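Local coordinates for protein cytosolic phospholipase A2 delta (Homo sapiens, PDB 5IZ5) that hydrolyses glycerophospholipids at the sn-2 position in a calcium-dependent manner, with a preference for linoleic acid, at residues D48-L53 and K62-T67; V32-N37 and H73-E78. The protein carries 3 engineered substitutions. One frame throughout, in Å; residues are numbered along the deposited sequence.

Both interactions lie in the N-terminal C2 domain, which mediates association with lipid membranes upon calcium binding, and their centres are about 10 Å apart. Along the chain the order is 32-37, 48-53, 62-67, 73-78, so interaction 1 is nested within the loop that interaction 2 closes. Interaction 1 pairs strands 49-55 and 62-64 of a four-stranded antiparallel sheet; interaction 2 pairs strands 21-36 and 75-85 of the other sheet of the beta sandwich. They meet between the sheets, where Val32 and Trp76 touch Val51, and Glu78 OE2 probably accepts a hydrogen bond from Lys66 N. Interaction 1 includes Asp48, a predicted ligand of the calcium on which membrane association depends.

Interaction 1: residues D48-L53 and K62-T67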
loop_
_atom_site.group_PDB
_atom_site.type_symbol
_atom_site.label_atom_id
_atom_site.label_comp_id
_atom_site.label_asym_id
_atom_site.label_seq_id
_atom_site.Cartn_x
_atom_site.Cartn_y
_atom_site.Cartn_z
ATOM N N ASP B 48 36.047 15.233 17.493
ATOM C CA ASP B 48 35.358 16.126 18.418
ATOM C C ASP B 48 33.983 15.520 18.710
ATOM O O ASP B 48 32.978 15.948 18.138
ATOM C CB ASP B 48 35.210 17.512 17.789
ATOM C CG ASP B 48 36.551 18.139 17.446
ATOM O OD1 ASP B 48 37.457 18.166 18.312
ATOM O OD2 ASP B 48 36.696 18.601 16.297
ATOM N N PRO B 49 33.931 14.513 19.602
ATOM C CA PRO B 49 32.744 13.671 19.640
ATOM C C PRO B 49 31.631 14.139 20.581
ATOM O O PRO B 49 31.901 14.649 21.672
ATOM C CB PRO B 49 33.302 12.328 20.112
ATOM C CG PRO B 49 34.496 12.681 20.942
ATOM C CD PRO B 49 34.913 14.090 20.615
ATOM N N TYR B 50 30.392 13.963 20.126
ATOM C CA TYR B 50 29.203 14.100 20.968
ATOM C C TYR B 50 28.264 12.929 20.693
ATOM O O TYR B 50 28.305 12.336 19.608
ATOM C CB TYR B 50 28.488 15.427 20.705
ATOM C CG TYR B 50 28.040 15.636 19.276
ATOM C CD1 TYR B 50 26.762 15.262 18.866
ATOM C CD2 TYR B 50 28.890 16.219 18.334
ATOM C CE1 TYR B 50 26.346 15.459 17.562
ATOM C CE2 TYR B 50 28.482 16.417 17.026
ATOM C CZ TYR B 50 27.208 16.038 16.648
ATOM O OH TYR B 50 26.789 16.226 15.358
ATOM N N VAL B 51 27.422 12.599 21.671
ATOM C CA VAL B 51 26.463 11.507 21.520
ATOM C C VAL B 51 25.053 12.048 21.318
ATOM O O VAL B 51 24.623 12.982 21.995
ATOM C CB VAL B 51 26.468 10.557 22.736
ATOM C CG1 VAL B 51 25.519 9.386 22.505
ATOM C CG2 VAL B 51 27.875 10.045 23.004
ATOM N N ILE B 52 24.340 11.444 20.375
ATOM C CA ILE B 52 22.932 11.729 20.159
ATOM C C ILE B 52 22.125 10.540 20.674
ATOM O O ILE B 52 22.508 9.391 20.447
ATOM C CB ILE B 52 22.660 12.012 18.665
ATOM C CG1 ILE B 52 23.307 13.362 18.299
ATOM C CG2 ILE B 52 21.167 12.006 18.353
ATOM C CD1 ILE B 52 22.830 14.028 17.021
ATOM N N LEU B 53 21.033 10.826 21.386
ATOM C CA LEU B 53 20.073 9.802 21.788
ATOM C C LEU B 53 18.723 10.089 21.154
ATOM O O LEU B 53 18.184 11.194 21.284
ATOM C CB LEU B 53 19.893 9.749 23.303
ATOM C CG LEU B 53 21.127 9.640 24.193
ATOM C CD1 LEU B 53 20.687 9.492 25.641
ATOM C CD2 LEU B 53 22.011 8.472 23.793
ATOM N N LYS B 62 15.327 14.754 20.493
ATOM C CA LYS B 62 16.720 14.348 20.430
ATOM C C LYS B 62 17.350 14.822 21.709
ATOM O O LYS B 62 17.057 15.923 22.153
ATOM C CB LYS B 62 17.457 15.063 19.293
ATOM C CG LYS B 62 17.400 14.380 17.942
ATOM C CD LYS B 62 18.513 14.858 17.037
ATOM C CE LYS B 62 18.273 14.513 15.576
ATOM N NZ LYS B 62 19.479 14.798 14.749
ATOM N N PHE B 63 18.219 14.003 22.284
ATOM C CA PHE B 63 19.147 14.469 23.300
ATOM C C PHE B 63 20.563 14.459 22.733
ATOM O O PHE B 63 20.913 13.619 21.904
ATOM C CB PHE B 63 19.068 13.610 24.560
ATOM C CG PHE B 63 17.770 13.752 25.303
ATOM C CD1 PHE B 63 17.385 14.981 25.824
ATOM C CD2 PHE B 63 16.931 12.661 25.479
ATOM C CE1 PHE B 63 16.185 15.117 26.506
ATOM C CE2 PHE B 63 15.731 12.790 26.161
ATOM C CZ PHE B 63 15.357 14.018 26.677
ATOM N N LYS B 64 21.366 15.405 23.197
ATOM C CA LYS B 64 22.716 15.615 22.688
ATOM C C LYS B 64 23.626 15.895 23.875
ATOM O O LYS B 64 23.325 16.761 24.697
ATOM C CB LYS B 64 22.712 16.796 21.713
ATOM C CG LYS B 64 24.030 17.069 21.005
ATOM C CD LYS B 64 23.891 18.210 20.005
ATOM C CE LYS B 64 25.235 18.629 19.425
ATOM N NZ LYS B 64 25.089 19.381 18.147
ATOM N N THR B 65 24.723 15.149 23.986
ATOM C CA THR B 65 25.719 15.432 25.016
ATOM C C THR B 65 26.501 16.664 24.597
ATOM O O THR B 65 26.340 17.167 23.486
ATOM C CB THR B 65 26.734 14.284 25.207
ATOM O OG1 THR B 65 27.499 14.104 24.004
ATOM C CG2 THR B 65 26.039 12.982 25.592
ATOM N N LYS B 66 27.359 17.142 25.488
ATOM C CA LYS B 66 28.328 18.163 25.125
ATOM C C LYS B 66 29.327 17.576 24.137
ATOM O O LYS B 66 29.569 16.366 24.132
ATOM C CB LYS B 66 29.059 18.676 26.361
ATOM C CG LYS B 66 28.182 19.511 27.277
ATOM C CD LYS B 66 29.009 20.229 28.331
ATOM C CE LYS B 66 28.128 20.888 29.380
ATOM N NZ LYS B 66 27.580 19.894 30.342
ATOM N N THR B 67 29.876 18.435 23.285
ATOM C CA THR B 67 30.928 18.034 22.364
ATOM C C THR B 67 32.254 18.146 23.086
ATOM O O THR B 67 32.562 19.185 23.662
ATOM C CB THR B 67 30.959 18.922 21.106
ATOM O OG1 THR B 67 29.710 18.812 20.417
ATOM C CG2 THR B 67 32.090 18.498 20.172
#
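Thr65 grips Val51 at both ends of its backbone, in the tightly packed part of the contact. Val51 N donates to Thr65 OG1 over 2.8 Å in an almost straight bond (177°), while Thr65 N returns a bond to Val51 O. With chi1 at 64°, OG1 sits between the backbone N and the carbonyl carbon of its own residue, turned toward Val51 N, and a side-chain oxygen thereby replaces a strand carbonyl. The same hydroxyl donates to Lys66 O, 3.1 Å from OG1, from above that carbonyl plane. Thr65 CG2 meanwhile lies 3.8 Å from Val51 CB; a threonine suits the place because its hydroxyl serves the polar contacts and its methyl packs on the valine.

Further along, Leu53 and Phe63 form a hydrogen-bonded pair, with Leu53 N 2.8 Å from Phe63 O and their CB atoms in contact. This is the antiparallel hairpin of strands 49-55 and 62-64 at one margin of a C2 sandwich sheet. Val51 and Thr65 both neighbour Trp76, and Leu53 reaches inward to Val30 and Val32, whereas the Phe63 ring leads away from its partner to meet Phe80 and Phe82.

The opposite face bears Tyr50, Ile52, Lys62 and Lys64; the tyrosine and isoleucine are buried, and the looser, solvent-exposed part is the two lysines lying against them. Lys64 extends its chain across the Tyr50 ring, CE 4.0 Å from the ring centroid and NZ 4.4 Å from it, 19° off the normal: a CH-pi contact and a cation-pi contact over one face. Lys62 merely brushes Ile52, its CD 4.1 Å from Ile52 CG2. At the far end Thr67 CG2 rests 3.4 Å from Asp48 O. Polar ends here bond outward: Tyr50 OH to Asp105, Thr67 OG1 to Glu99, and OD1 of Asp48, a predicted calcium ligand, to Asp70 N.

Interaction 2: residues V32-N37 and H73-E78; sequences VLEARN and HPVWNE
His73 turns the edge of its imidazole toward the strand of Ala35, and ND1 donates to Ala35 O over 3.0 Å. CG is anti to the backbone N (chi1 159°), and the end of the side chain comes nearer the other strand. Also at the ring edge, CE1 lies 3.4 Å from Glu34 OE2, the carboxylate plane standing 72° from the ring. Arg36 runs beside the histidine, pointing the same way, its CG 3.4 Å from ND1. Its NH1 forms a salt bridge with Glu34 OE2 at 2.9 Å, and the guanidinium has further acidic partners in Glu137 and Asp139. Glu34 also lies alongside Val75, whose CG2 packs on its CB.

Trp76 occupies the buried side. Its indole is met at the edge by Ala35 CB, 3.9 Å from CZ3; Val32 CG1 comes within 3.9 Å of CE3, and Pro74 CB lies over one face, toward its rim. A small alanine and a branched valine fit against so large a ring.

The antiparallel register shifts by one residue between the pairs Val32-Glu78 and Glu34-Val75. Leu33 O accepts from both Trp76 N and Asn77 N, and Asn77 and Glu78 together face Val32 in a G1 beta bulge; Asn77 takes the positive phi (49°) of its first position, which asparagine tolerates well. Leu33 and Glu34 form a classic bulge against Asp139 of the neighbouring strand 137-146.

Val32, Ala35 and Trp76 thus pack inward, while Glu34, Arg36 and His73 gather on the other face; the nearby Glu34 carboxylate would tend to stabilise a protonated His73, although Arg36 would partly offset this.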
loop_
_atom_site.group_PDB
_atom_site.type_symbol
_atom_site.label_atom_id
_atom_site.label_comp_id
_atom_site.label_asym_id
_atom_site.label_seq_id
_atom_site.Cartn_x
_atom_site.Cartn_y
_atom_site.Cartn_z
ATOM N N VAL B 32 25.014 8.286 29.755
ATOM C CA VAL B 32 26.089 8.131 28.775
ATOM C C VAL B 32 27.408 8.417 29.487
ATOM O O VAL B 32 27.682 9.556 29.859
ATOM C CB VAL B 32 25.904 9.101 27.583
ATOM C CG1 VAL B 32 27.033 8.956 26.566
ATOM C CG2 VAL B 32 24.560 8.864 26.912
ATOM N N LEU B 33 28.219 7.383 29.683
ATOM C CA LEU B 33 29.448 7.513 30.465
ATOM C C LEU B 33 30.631 7.970 29.613
ATOM O O LEU B 33 31.096 9.106 29.741
ATOM C CB LEU B 33 29.779 6.186 31.160
ATOM C CG LEU B 33 28.755 5.698 32.186
ATOM C CD1 LEU B 33 29.057 4.262 32.587
ATOM C CD2 LEU B 33 28.743 6.612 33.403
ATOM N N GLU B 34 31.104 7.084 28.743
ATOM C CA GLU B 34 32.314 7.334 27.968
ATOM C C GLU B 34 32.390 6.411 26.766
ATOM O O GLU B 34 31.652 5.427 26.680
ATOM C CB GLU B 34 33.553 7.122 28.842
ATOM C CG GLU B 34 33.748 5.687 29.314
ATOM C CD GLU B 34 35.019 5.505 30.117
ATOM O OE1 GLU B 34 35.161 6.164 31.166
ATOM O OE2 GLU B 34 35.875 4.692 29.708
ATOM N N ALA B 35 33.296 6.737 25.848
ATOM C CA ALA B 35 33.586 5.888 24.702
ATOM C C ALA B 35 35.095 5.734 24.538
ATOM O O ALA B 35 35.868 6.543 25.056
ATOM C CB ALA B 35 32.968 6.469 23.439
ATOM N N ARG B 36 35.506 4.690 23.821
ATOM C CA ARG B 36 36.924 4.390 23.617
ATOM C C ARG B 36 37.224 3.983 22.179
ATOM O O ARG B 36 36.387 3.374 21.507
ATOM C CB ARG B 36 37.361 3.256 24.545
ATOM C CG ARG B 36 37.347 3.592 26.027
ATOM C CD ARG B 36 37.634 2.357 26.865
ATOM N NE ARG B 36 36.572 1.357 26.734
ATOM C CZ ARG B 36 35.475 1.294 27.490
ATOM N NH1 ARG B 36 35.263 2.174 28.466
ATOM N NH2 ARG B 36 34.579 0.337 27.270
ATOM N N ASN B 37 38.429 4.323 21.728
ATOM C CA ASN B 37 38.962 3.895 20.433
ATOM C C ASN B 37 38.208 4.464 19.234
ATOM O O ASN B 37 38.062 3.791 18.219
ATOM C CB ASN B 37 39.010 2.361 20.341
ATOM C CG ASN B 37 39.599 1.721 21.586
ATOM O OD1 ASN B 37 40.633 2.154 22.085
ATOM N ND2 ASN B 37 38.940 0.685 22.092
ATOM N N HIS B 73 38.897 9.333 23.163
ATOM C CA HIS B 73 38.426 8.569 24.312
ATOM C C HIS B 73 37.573 9.472 25.219
ATOM O O HIS B 73 37.943 9.750 26.358
ATOM C CB HIS B 73 39.605 7.985 25.095
ATOM C CG HIS B 73 39.269 7.629 26.508
ATOM N ND1 HIS B 73 38.196 6.832 26.846
ATOM C CD2 HIS B 73 39.849 7.994 27.675
ATOM C CE1 HIS B 73 38.137 6.711 28.160
ATOM N NE2 HIS B 73 39.129 7.407 28.686
ATOM N N PRO B 74 36.417 9.928 24.719
ATOM C CA PRO B 74 35.645 10.923 25.461
ATOM C C PRO B 74 34.976 10.375 26.719
ATOM O O PRO B 74 34.546 9.223 26.736
ATOM C CB PRO B 74 34.586 11.351 24.450
ATOM C CG PRO B 74 34.388 10.141 23.605
ATOM C CD PRO B 74 35.758 9.555 23.455
ATOM N N VAL B 75 34.904 11.208 27.757
ATOM C CA VAL B 75 34.158 10.904 28.977
ATOM C C VAL B 75 33.149 12.028 29.201
ATOM O O VAL B 75 33.528 13.132 29.588
ATOM C CB VAL B 75 35.088 10.801 30.204
ATOM C CG1 VAL B 75 34.288 10.521 31.474
ATOM C CG2 VAL B 75 36.138 9.721 29.987
ATOM N N TRP B 76 31.872 11.745 28.942
ATOM C CA TRP B 76 30.812 12.747 29.075
ATOM C C TRP B 76 30.157 12.715 30.454
ATOM O O TRP B 76 29.956 13.759 31.080
ATOM C CB TRP B 76 29.724 12.519 28.025
ATOM C CG TRP B 76 30.147 12.718 26.604
ATOM C CD1 TRP B 76 30.245 13.904 25.933
ATOM C CD2 TRP B 76 30.487 11.695 25.663
ATOM N NE1 TRP B 76 30.641 13.685 24.634
ATOM C CE2 TRP B 76 30.796 12.337 24.441
ATOM C CE3 TRP B 76 30.569 10.299 25.734
ATOM C CZ2 TRP B 76 31.181 11.629 23.301
ATOM C CZ3 TRP B 76 30.953 9.594 24.598
ATOM C CH2 TRP B 76 31.249 10.261 23.397
ATOM N N ASN B 77 29.799 11.513 30.900
ATOM C CA ASN B 77 29.037 11.318 32.135
ATOM C C ASN B 77 27.801 12.226 32.222
ATOM O O ASN B 77 27.652 13.007 33.163
ATOM C CB ASN B 77 29.938 11.513 33.360
ATOM C CG ASN B 77 29.248 11.130 34.660
ATOM O OD1 ASN B 77 28.359 10.274 34.679
ATOM N ND2 ASN B 77 29.648 11.769 35.755
ATOM N N GLU B 78 26.927 12.129 31.222
ATOM C CA GLU B 78 25.667 12.869 31.212
ATOM C C GLU B 78 24.494 11.897 31.216
ATOM O O GLU B 78 24.542 10.850 30.561
ATOM C CB GLU B 78 25.583 13.783 29.988
ATOM C CG GLU B 78 26.542 14.958 30.024
ATOM C CD GLU B 78 26.465 15.803 28.768
ATOM O OE1 GLU B 78 25.361 16.288 28.444
ATOM O OE2 GLU B 78 27.509 15.989 28.107
#